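Local coordinates for protein acyl-CoA thioesterase (Alicyclobacillus acidocaldarius subsp. acidocaldarius, PDB 3RQB) that probably hydrolyses acyl-CoA thioesters, as a double-hotdog protein of the acyl-CoA thioesterase family, although its function has not been established, at residues B[40-50]-B[181-191]. Sequence-based numbering, arbitrary orientation.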
# COMPACT_ATOMS: atom_id res chain seq x y z
N PHE B 40 0.77 -16.45 10.48
CA PHE B 40 -0.10 -15.29 10.49
C PHE B 40 0.65 -14.10 9.89
O PHE B 40 1.76 -13.77 10.32
CB PHE B 40 -0.54 -14.99 11.92
CG PHE B 40 -1.20 -13.66 12.09
CD1 PHE B 40 -2.31 -13.33 11.32
CD2 PHE B 40 -0.74 -12.75 13.02
CE1 PHE B 40 -2.93 -12.10 11.48
CE2 PHE B 40 -1.35 -11.52 13.18
CZ PHE B 40 -2.45 -11.20 12.41
N GLY B 41 0.04 -13.47 8.90
CA GLY B 41 0.70 -12.42 8.16
C GLY B 41 1.17 -11.27 9.02
O GLY B 41 2.22 -10.69 8.77
N GLY B 42 0.38 -10.93 10.02
CA GLY B 42 0.65 -9.76 10.84
C GLY B 42 1.89 -9.96 11.67
O GLY B 42 2.61 -9.00 11.99
N ILE B 43 2.16 -11.21 12.03
CA ILE B 43 3.33 -11.48 12.84
C ILE B 43 4.57 -11.45 11.97
O ILE B 43 5.64 -10.99 12.40
CB ILE B 43 3.25 -12.83 13.53
CG1 ILE B 43 3.97 -12.73 14.87
CG2 ILE B 43 3.85 -13.93 12.66
CD1 ILE B 43 3.73 -11.39 15.55
N THR B 44 4.43 -11.95 10.75
CA THR B 44 5.53 -11.96 9.81
C THR B 44 5.92 -10.54 9.46
O THR B 44 7.09 -10.23 9.28
CB THR B 44 5.13 -12.67 8.51
OG1 THR B 44 4.68 -13.99 8.81
CG2 THR B 44 6.32 -12.72 7.56
N ALA B 45 4.92 -9.67 9.38
CA ALA B 45 5.15 -8.28 9.02
C ALA B 45 5.75 -7.50 10.18
O ALA B 45 6.65 -6.69 9.98
CB ALA B 45 3.85 -7.62 8.53
N ALA B 46 5.24 -7.75 11.39
CA ALA B 46 5.80 -7.17 12.61
C ALA B 46 7.27 -7.56 12.69
O ALA B 46 8.15 -6.72 12.84
CB ALA B 46 5.05 -7.66 13.83
N THR B 47 7.52 -8.86 12.55
CA THR B 47 8.89 -9.35 12.42
C THR B 47 9.72 -8.60 11.37
O THR B 47 10.84 -8.20 11.65
CB THR B 47 8.90 -10.84 12.11
OG1 THR B 47 8.40 -11.55 13.25
CG2 THR B 47 10.31 -11.29 11.81
N MSE B 48 9.19 -8.41 10.16
CA MSE B 48 9.91 -7.68 9.12
C MSE B 48 10.30 -6.28 9.58
O MSE B 48 11.33 -5.75 9.16
CB MSE B 48 9.08 -7.58 7.83
CG MSE B 48 8.98 -8.88 7.05
SE MSE B 48 10.73 -9.64 6.64
CE MSE B 48 10.77 -9.29 4.73
N LEU B 49 9.46 -5.67 10.43
CA LEU B 49 9.67 -4.30 10.89
C LEU B 49 10.72 -4.14 12.00
O LEU B 49 11.54 -3.20 11.99
CB LEU B 49 8.34 -3.70 11.35
CG LEU B 49 8.34 -2.26 11.85
CD1 LEU B 49 8.74 -1.29 10.73
CD2 LEU B 49 6.98 -1.89 12.41
N LYS B 50 10.70 -5.07 12.96
CA LYS B 50 11.67 -5.05 14.05
C LYS B 50 13.06 -5.04 13.48
O LYS B 50 13.93 -4.32 13.97
CB LYS B 50 11.50 -6.27 14.95
CG LYS B 50 10.17 -6.32 15.67
CD LYS B 50 9.87 -5.00 16.36
CE LYS B 50 10.76 -4.77 17.57
NZ LYS B 50 10.45 -3.47 18.24
N ASP B 181 3.04 -0.69 20.51
CA ASP B 181 4.15 -0.09 19.77
C ASP B 181 3.93 -0.31 18.28
O ASP B 181 2.89 -0.82 17.88
CB ASP B 181 5.50 -0.67 20.23
CG ASP B 181 5.76 -2.07 19.69
OD1 ASP B 181 4.80 -2.75 19.29
OD2 ASP B 181 6.94 -2.48 19.68
N HIS B 182 4.89 0.06 17.45
CA HIS B 182 4.66 0.04 16.01
C HIS B 182 4.44 -1.36 15.43
O HIS B 182 3.48 -1.59 14.69
CB HIS B 182 5.77 0.78 15.28
CG HIS B 182 5.81 2.24 15.60
ND1 HIS B 182 5.11 3.19 14.88
CD2 HIS B 182 6.45 2.92 16.58
CE1 HIS B 182 5.32 4.38 15.39
NE2 HIS B 182 6.13 4.25 16.43
N ALA B 183 5.32 -2.29 15.76
CA ALA B 183 5.19 -3.63 15.18
C ALA B 183 3.87 -4.30 15.59
O ALA B 183 3.20 -4.92 14.76
CB ALA B 183 6.40 -4.50 15.53
N ALA B 184 3.49 -4.15 16.85
CA ALA B 184 2.27 -4.76 17.37
C ALA B 184 1.09 -4.22 16.59
O ALA B 184 0.11 -4.92 16.31
CB ALA B 184 2.12 -4.44 18.84
N LEU B 185 1.22 -2.94 16.25
CA LEU B 185 0.19 -2.22 15.54
C LEU B 185 0.06 -2.72 14.11
O LEU B 185 -1.05 -2.99 13.64
CB LEU B 185 0.53 -0.73 15.57
CG LEU B 185 -0.47 0.17 14.84
CD1 LEU B 185 -1.90 -0.23 15.17
CD2 LEU B 185 -0.21 1.63 15.17
N ALA B 186 1.18 -2.87 13.41
CA ALA B 186 1.17 -3.51 12.10
C ALA B 186 0.42 -4.85 12.18
O ALA B 186 -0.45 -5.15 11.35
CB ALA B 186 2.61 -3.75 11.63
N ALA B 187 0.76 -5.66 13.18
CA ALA B 187 0.17 -6.99 13.27
C ALA B 187 -1.34 -6.89 13.42
O ALA B 187 -2.07 -7.67 12.82
CB ALA B 187 0.79 -7.79 14.41
N LEU B 188 -1.80 -5.91 14.19
CA LEU B 188 -3.23 -5.79 14.45
C LEU B 188 -4.03 -5.51 13.19
O LEU B 188 -5.24 -5.62 13.21
CB LEU B 188 -3.51 -4.72 15.50
CG LEU B 188 -3.31 -5.26 16.92
CD1 LEU B 188 -3.19 -4.12 17.91
CD2 LEU B 188 -4.44 -6.20 17.31
N CYS B 189 -3.34 -5.16 12.11
CA CYS B 189 -4.00 -4.85 10.84
C CYS B 189 -4.27 -6.08 9.99
O CYS B 189 -5.00 -6.00 9.01
CB CYS B 189 -3.18 -3.85 10.04
SG CYS B 189 -2.76 -2.35 10.94
N ASP B 190 -3.63 -7.19 10.33
CA ASP B 190 -3.99 -8.47 9.73
C ASP B 190 -4.95 -9.27 10.60
O ASP B 190 -5.24 -10.43 10.30
CB ASP B 190 -2.78 -9.31 9.31
CG ASP B 190 -3.17 -10.43 8.37
OD1 ASP B 190 -4.11 -10.21 7.58
OD2 ASP B 190 -2.56 -11.53 8.41
N THR B 191 -5.43 -8.67 11.69
CA THR B 191 -6.32 -9.41 12.58
C THR B 191 -7.77 -9.47 12.08
O THR B 191 -8.64 -10.08 12.70
CB THR B 191 -6.30 -8.85 14.02
OG1 THR B 191 -6.84 -7.52 14.03
CG2 THR B 191 -4.89 -8.80 14.54
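With CG of Phe40 swung anti to its own N (chi1 169°) and CG of Asp190 likewise anti (chi1 -164°), the ring and the carboxylate pass alongside in opposite directions, their planes 4° apart. The ring turns its edge to the backbone of 187-191, with CZ 3.6 Å from Ala187 O. Gly42 N sits over one face of the same ring, which also stacks on Trp146. Beyond it, the helices at 41-50 and 182-188 run roughly antiparallel, their axes coming within 7.7 Å. Gly42, having no side chain, lets the backbones close in, its CA 3.7 Å from Ala187 CA; a CB there would run into Ala187 O. These are the central helices of the two hotdog domains, N-terminal and C-terminal, and they meet near the middle of the chain. Further along, Ala46 CB packs on Ala183 CB at 3.8 Å, while Leu49 lays CD2 over Ala183 CA. Replacing Phe40 with an alanine would probably open a gap beside Ala187 and Asp190 and leave Trp146 without its stacking partner. At the far end, Lys50 bends its chain over Ala183 CB, and its NZ makes a long salt bridge, 3.9 Å, to OD2 of Asp181, the N-cap of its helix, whose OD1 accepts from Ala184 N and also pairs with Arg178.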